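Local coordinates for protein alpha-fucosidase GH29 (Fusarium graminearum, PDB 4PSR) that hydrolyses alpha-linked L-fucose as a glycoside hydrolase family 29 enzyme, probably releasing core alpha-1,6-fucose from the glycans of glycoproteins, at residues 328-333 with 417-422. Residues are numbered along the deposited sequence; the frame is centred on the assembly and turned at random. Where two conformers were deposited one is given.
Sequences SLLDRV and YVTVLG
L330 meets T419 and L421 with methyl groups alone. Its CD1 lies 3.7 Å from CD2 of L421 and 3.8 Å from CG2 of T419, so one branch touches both partners, while the other, CD2, approaches T419 CG2 more loosely at 4.2 Å. The directions differ: the L330 side chain runs past that of L421 in the opposite sense but stands roughly perpendicular to that of T419. In T419 the methyl is anti to the backbone N (chi1 -63°, measured to OG1), a rotation that presents CG2 rather than the hydroxyl to the leucine. No hydrogen bond spans the two segments, and the nearest CA atoms, those of L330 and T419, remain 8.2 Å apart; the buried surface totals just 107 Å². In fold terms, helix 322-334 precedes the last strand, 337-343, of the eight-stranded TIM barrel, and here it packs against strand 415-420 of the antiparallel sheet in the C-terminal domain, with L421 just past the strand end. Next to L330, in one of its two deposited conformers, R332 grips D331 side-on, its NE and NH1 both donating to OD2 of D331, though with a second copy present this grip is doubtful. K335 also pairs with that oxygen, whereas D331 OD1 forms a salt bridge to R406 on the adjoining strand 405-409, adding a charged link between barrel helix and sheet.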
loop_
_atom_site.group_PDB
_atom_site.type_symbol
_atom_site.label_atom_id
_atom_site.label_comp_id
_atom_site.label_asym_id
_atom_site.label_seq_id
_atom_site.Cartn_x
_atom_site.Cartn_y
_atom_site.Cartn_z
ATOM N N SER A 328 9.109 -7.535 3.233
ATOM C CA SER A 328 7.770 -6.978 3.370
ATOM C C SER A 328 7.166 -6.761 1.979
ATOM O O SER A 328 6.016 -7.091 1.760
ATOM C CB SER A 328 7.781 -5.692 4.186
ATOM O OG SER A 328 8.100 -5.985 5.548
ATOM N N LEU A 329 7.937 -6.175 1.057
ATOM C CA LEU A 329 7.456 -5.969 -0.297
ATOM C C LEU A 329 7.000 -7.296 -0.921
ATOM O O LEU A 329 5.937 -7.376 -1.519
ATOM C CB LEU A 329 8.557 -5.321 -1.137
ATOM C CG LEU A 329 8.239 -5.189 -2.631
ATOM C CD1 LEU A 329 7.000 -4.323 -2.862
ATOM C CD2 LEU A 329 9.446 -4.624 -3.360
ATOM N N LEU A 330 7.850 -8.324 -0.826
ATOM C CA LEU A 330 7.512 -9.614 -1.418
ATOM C C LEU A 330 6.236 -10.192 -0.813
ATOM O O LEU A 330 5.385 -10.745 -1.528
ATOM C CB LEU A 330 8.677 -10.589 -1.248
ATOM C CG LEU A 330 9.949 -10.224 -2.038
ATOM C CD1 LEU A 330 11.153 -10.953 -1.478
ATOM C CD2 LEU A 330 9.772 -10.510 -3.538
ATOM N N ASP A 331 6.100 -10.072 0.507
ATOM C CA ASP A 331 4.894 -10.506 1.171
ATOM C C ASP A 331 3.656 -9.800 0.629
ATOM O O ASP A 331 2.682 -10.449 0.290
ATOM C CB ASP A 331 5.055 -10.311 2.676
ATOM C CG ASP A 331 3.933 -10.946 3.462
ATOM O OD1 ASP A 331 3.934 -12.190 3.616
ATOM O OD2 ASP A 331 3.054 -10.220 4.007
ATOM N N ARG A 332 3.686 -8.475 0.548
ATOM C CA ARG A 332 2.506 -7.742 0.080
ATOM C C ARG A 332 2.161 -8.098 -1.354
ATOM O O ARG A 332 0.994 -8.304 -1.690
ATOM C CB ARG A 332 2.670 -6.216 0.179
ATOM C CG ARG A 332 3.094 -5.622 1.547
ATOM C CD ARG A 332 2.319 -6.172 2.728
ATOM N NE ARG A 332 3.025 -7.167 3.535
ATOM C CZ ARG A 332 3.901 -6.906 4.497
ATOM N NH1 ARG A 332 4.457 -7.934 5.155
ATOM N NH2 ARG A 332 4.270 -5.652 4.777
ATOM N N VAL A 333 3.169 -8.186 -2.209
ATOM C CA VAL A 333 2.937 -8.466 -3.611
ATOM C C VAL A 333 2.353 -9.868 -3.785
ATOM O O VAL A 333 1.475 -10.074 -4.618
ATOM C CB VAL A 333 4.221 -8.270 -4.414
ATOM C CG1 VAL A 333 4.110 -8.838 -5.798
ATOM C CG2 VAL A 333 4.626 -6.792 -4.450
ATOM N N TYR A 417 7.030 -18.050 -9.965
ATOM C CA TYR A 417 8.233 -17.599 -9.279
ATOM C C TYR A 417 8.123 -17.970 -7.813
ATOM O O TYR A 417 7.112 -17.664 -7.160
ATOM C CB TYR A 417 8.417 -16.087 -9.433
ATOM C CG TYR A 417 8.579 -15.668 -10.880
ATOM C CD1 TYR A 417 9.805 -15.813 -11.525
ATOM C CD2 TYR A 417 7.499 -15.194 -11.616
ATOM C CE1 TYR A 417 9.953 -15.475 -12.837
ATOM C CE2 TYR A 417 7.648 -14.875 -12.955
ATOM C CZ TYR A 417 8.872 -14.997 -13.547
ATOM O OH TYR A 417 9.017 -14.681 -14.898
ATOM N N VAL A 418 9.130 -18.671 -7.326
ATOM C CA VAL A 418 9.226 -19.108 -5.946
ATOM C C VAL A 418 10.389 -18.382 -5.326
ATOM O O VAL A 418 11.559 -18.683 -5.612
ATOM C CB VAL A 418 9.470 -20.610 -5.853
ATOM C CG1 VAL A 418 9.610 -21.027 -4.379
ATOM C CG2 VAL A 418 8.350 -21.368 -6.553
ATOM N N THR A 419 10.079 -17.404 -4.491
ATOM C CA THR A 419 11.100 -16.551 -3.921
ATOM C C THR A 419 11.349 -16.964 -2.479
ATOM O O THR A 419 10.438 -16.955 -1.664
ATOM C CB THR A 419 10.728 -15.031 -4.014
ATOM O OG1 THR A 419 10.615 -14.635 -5.391
ATOM C CG2 THR A 419 11.793 -14.182 -3.390
ATOM N N VAL A 420 12.585 -17.364 -2.186
ATOM C CA VAL A 420 12.969 -17.878 -0.873
ATOM C C VAL A 420 13.715 -16.771 -0.129
ATOM O O VAL A 420 14.562 -16.094 -0.690
ATOM C CB VAL A 420 13.787 -19.216 -0.972
ATOM C CG1 VAL A 420 15.131 -19.018 -1.675
ATOM C CG2 VAL A 420 13.969 -19.875 0.393
ATOM N N LEU A 421 13.368 -16.570 1.149
ATOM C CA LEU A 421 13.791 -15.389 1.891
ATOM C C LEU A 421 15.126 -15.532 2.635
ATOM O O LEU A 421 15.428 -14.739 3.533
ATOM C CB LEU A 421 12.658 -14.960 2.829
ATOM C CG LEU A 421 11.280 -14.718 2.173
ATOM C CD1 LEU A 421 10.269 -14.108 3.148
ATOM C CD2 LEU A 421 11.358 -13.821 0.920
ATOM N N GLY A 422 15.940 -16.496 2.188
ATOM C CA GLY A 422 17.281 -16.712 2.681
ATOM C C GLY A 422 17.889 -17.835 1.871
ATOM O O GLY A 422 17.163 -18.582 1.200
#